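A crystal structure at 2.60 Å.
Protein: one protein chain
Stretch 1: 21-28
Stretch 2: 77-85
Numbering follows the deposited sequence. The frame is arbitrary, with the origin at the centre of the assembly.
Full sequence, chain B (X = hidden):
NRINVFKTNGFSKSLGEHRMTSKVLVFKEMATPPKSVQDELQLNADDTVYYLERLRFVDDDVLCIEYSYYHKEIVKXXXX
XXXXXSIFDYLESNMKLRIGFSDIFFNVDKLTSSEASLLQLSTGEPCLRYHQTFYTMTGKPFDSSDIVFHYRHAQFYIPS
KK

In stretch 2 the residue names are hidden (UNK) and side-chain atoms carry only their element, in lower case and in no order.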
# COMPACT_ATOMS: atom_id res chain seq x y z
N THR B 21 13.41 -13.82 -9.34
CA THR B 21 13.46 -15.28 -9.36
C THR B 21 12.69 -15.79 -8.16
O THR B 21 12.36 -15.04 -7.24
CB THR B 21 14.91 -15.84 -9.36
OG1 THR B 21 15.57 -15.49 -8.14
CG2 THR B 21 15.71 -15.31 -10.55
N SER B 22 12.36 -17.07 -8.17
CA SER B 22 11.55 -17.59 -7.10
C SER B 22 11.92 -19.01 -6.84
O SER B 22 12.41 -19.67 -7.72
CB SER B 22 10.07 -17.44 -7.43
OG SER B 22 9.61 -18.56 -8.13
N LYS B 23 11.72 -19.46 -5.62
CA LYS B 23 11.92 -20.85 -5.27
C LYS B 23 10.56 -21.43 -4.88
O LYS B 23 9.88 -20.92 -4.01
CB LYS B 23 12.91 -20.95 -4.10
CG LYS B 23 12.91 -22.29 -3.40
CD LYS B 23 14.09 -22.44 -2.41
CE LYS B 23 14.34 -23.92 -2.07
NZ LYS B 23 14.66 -24.74 -3.28
N VAL B 24 10.16 -22.50 -5.55
CA VAL B 24 8.86 -23.11 -5.29
C VAL B 24 9.00 -24.00 -4.08
O VAL B 24 9.82 -24.89 -4.10
CB VAL B 24 8.36 -23.94 -6.47
CG1 VAL B 24 7.09 -24.69 -6.08
CG2 VAL B 24 8.14 -23.04 -7.69
N LEU B 25 8.22 -23.74 -3.04
CA LEU B 25 8.31 -24.52 -1.80
C LEU B 25 7.31 -25.65 -1.76
O LEU B 25 7.60 -26.67 -1.17
CB LEU B 25 8.08 -23.64 -0.58
CG LEU B 25 9.08 -22.50 -0.41
CD1 LEU B 25 8.70 -21.61 0.79
CD2 LEU B 25 10.51 -23.05 -0.29
N VAL B 26 6.12 -25.43 -2.32
CA VAL B 26 5.00 -26.38 -2.29
C VAL B 26 4.15 -26.20 -3.54
O VAL B 26 3.89 -25.08 -3.94
CB VAL B 26 4.09 -26.16 -1.09
CG1 VAL B 26 2.77 -26.90 -1.27
CG2 VAL B 26 4.75 -26.61 0.16
N PHE B 27 3.72 -27.30 -4.14
CA PHE B 27 2.77 -27.27 -5.23
C PHE B 27 1.90 -28.49 -5.11
O PHE B 27 2.39 -29.60 -5.22
CB PHE B 27 3.47 -27.25 -6.57
CG PHE B 27 2.54 -26.99 -7.72
CD1 PHE B 27 2.32 -25.71 -8.18
CD2 PHE B 27 1.86 -28.02 -8.33
CE1 PHE B 27 1.46 -25.47 -9.23
CE2 PHE B 27 1.01 -27.78 -9.37
CZ PHE B 27 0.80 -26.51 -9.81
N LYS B 28 0.62 -28.28 -4.88
CA LYS B 28 -0.37 -29.34 -4.77
C LYS B 28 -1.50 -29.05 -5.75
O LYS B 28 -1.95 -27.91 -5.89
CB LYS B 28 -1.06 -29.29 -3.41
CG LYS B 28 -0.30 -29.70 -2.20
CD LYS B 28 -1.30 -29.88 -0.98
CE LYS B 28 -0.65 -30.69 0.21
NZ LYS B 28 0.75 -30.16 0.68
N UNK B 77 -4.31 -25.23 -16.69
CA UNK B 77 -3.18 -26.07 -16.29
C UNK B 77 -1.99 -25.29 -15.69
O UNK B 77 -1.62 -24.24 -16.16
c UNK B 77 0.65 -29.43 -16.42
c UNK B 77 -2.68 -26.91 -17.46
c UNK B 77 -0.21 -27.35 -17.18
c UNK B 77 0.86 -28.15 -16.85
o UNK B 77 1.73 -30.20 -16.11
c UNK B 77 -1.51 -27.81 -17.09
c UNK B 77 -0.64 -29.92 -16.33
c UNK B 77 -1.71 -29.11 -16.65
N UNK B 78 -1.40 -25.88 -14.65
CA UNK B 78 -0.30 -25.30 -13.91
C UNK B 78 0.49 -26.50 -13.34
O UNK B 78 -0.12 -27.49 -12.94
c UNK B 78 -1.48 -22.41 -11.55
c UNK B 78 -0.87 -24.46 -12.77
c UNK B 78 -0.57 -22.26 -13.86
c UNK B 78 -0.52 -23.01 -12.56
N UNK B 79 1.81 -26.41 -13.35
CA UNK B 79 2.69 -27.32 -12.61
C UNK B 79 3.77 -26.48 -11.90
O UNK B 79 3.81 -25.24 -12.04
n UNK B 79 5.56 -28.73 -14.38
c UNK B 79 4.59 -27.84 -14.22
c UNK B 79 3.31 -28.34 -13.54
o UNK B 79 4.70 -26.67 -14.58
N UNK B 80 4.66 -27.14 -11.17
CA UNK B 80 5.69 -26.42 -10.41
C UNK B 80 6.84 -25.80 -11.25
O UNK B 80 7.41 -24.78 -10.87
o UNK B 80 7.17 -29.40 -8.88
c UNK B 80 6.97 -28.53 -9.73
c UNK B 80 6.26 -27.28 -9.26
o UNK B 80 7.34 -28.63 -10.91
N UNK B 81 7.14 -26.40 -12.39
CA UNK B 81 8.07 -25.77 -13.29
C UNK B 81 7.52 -24.47 -13.78
O UNK B 81 8.19 -23.46 -13.66
c UNK B 81 8.41 -26.67 -14.47
c UNK B 81 9.31 -27.83 -14.07
o UNK B 81 9.03 -29.01 -14.45
o UNK B 81 10.31 -27.52 -13.36
N UNK B 82 6.30 -24.45 -14.31
CA UNK B 82 5.80 -23.18 -14.84
C UNK B 82 5.84 -22.15 -13.67
O UNK B 82 6.16 -20.96 -13.86
c UNK B 82 4.51 -24.09 -16.85
c UNK B 82 3.17 -24.36 -17.47
c UNK B 82 3.75 -21.88 -15.95
c UNK B 82 4.41 -23.24 -15.61
N UNK B 83 5.56 -22.64 -12.46
CA UNK B 83 5.59 -21.83 -11.24
C UNK B 83 6.98 -21.21 -10.87
O UNK B 83 7.03 -20.30 -10.07
c UNK B 83 5.07 -22.66 -10.09
N UNK B 84 8.08 -21.71 -11.43
CA UNK B 84 9.38 -21.07 -11.21
C UNK B 84 9.44 -19.68 -11.87
O UNK B 84 10.08 -18.79 -11.34
c UNK B 84 11.54 -24.30 -11.89
c UNK B 84 11.85 -25.65 -11.17
n UNK B 84 10.71 -26.13 -10.29
c UNK B 84 10.73 -23.31 -11.03
c UNK B 84 10.55 -21.93 -11.73
N UNK B 85 8.79 -19.50 -13.01
CA UNK B 85 8.84 -18.22 -13.72
C UNK B 85 7.62 -17.37 -13.46
O UNK B 85 6.97 -17.52 -12.43

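Stretch 1 is a β-strand, and S22, V24 and F27 direct their CA-to-CB bonds toward stretch 2, which passes from an extended segment into a short run of helical backbone angles. Position 77 carries one carbon followed by a ring of six carbons bearing a single oxygen. This side chain does not reach stretch 1. A hydroxylated six-membered ring is tyrosine, Y77.

Position 78 has four side-chain carbons, forked at the second. Its CB points toward stretch 1 and lies 4.0 Å from F27 CZ, while its backbone O comes within 3.4 Å of the same CZ. The fork at the second carbon identifies leucine, L78, whose chi1 of -125° lies between the standard wells.

At position 79 there are two carbons, the second bearing one oxygen and one nitrogen. The CA-to-CB bond points away from stretch 1, but the backbone packs on the phenyl ring, with CA 3.5 Å from F27 CZ and the carbonyl carbon over one face. The terminal amide on so short a chain means asparagine, N79. Its OD1 accepts a nearly linear hydrogen bond of 2.7 Å from the backbone N of position 82, and its backbone O receives one of 3.2 Å from the N of position 83, so this residue braces the turn that follows.

Position 80 has two carbons, the second carrying two oxygens. Its CB is 3.9 Å from F27 CB and 4.2 Å from V24 CG1, so this one carbon touches two residues of the strand. A carboxylate one carbon beyond CB is aspartate, D80. Its backbone N lies over the same face of the F27 ring as N79 C.

Position 81 repeats that pattern, two carbons and two terminal oxygens, but its CA-to-CB bond points away and it touches nothing on stretch 1. It is a second aspartate, D81, and N79 ND2 makes a weak hydrogen bond of 3.5 Å to its OD2.

Position 82 shows four carbons forked at the first, with one arm two carbons long, and makes no contact with the strand. Branching at CB with unequal arms gives isoleucine, I82.

Position 83 has a single side-chain carbon, pointing toward stretch 1 and 3.9 Å from V24 CG2. It is alanine, A83, buried against the valine.

Position 84 bears four carbons in a row ending in nitrogen; its second side-chain carbon lies 4.2 Å from V24 CG2. This is lysine, K84, whose NZ forms a salt bridge to D81 OD1 at 3.4 Å. Position 85 has no side-chain atoms and is glycine, G85; its N donates to I82 O at 3.1 Å.

The contact buries 363 Å², both sides summed, and rests mainly on van der Waals packing of V24 and F27 against backbone and side-chain atoms. F27 packs against the extended backbone and L78, while V24 meets A83 and the aliphatic part of K84. One hydrogen bond links the stretches, from S22 OG to K84 O at 3.3 Å, joining a side chain to the backbone.

Stretch 2, residues 77-85: YLNDDIAKG
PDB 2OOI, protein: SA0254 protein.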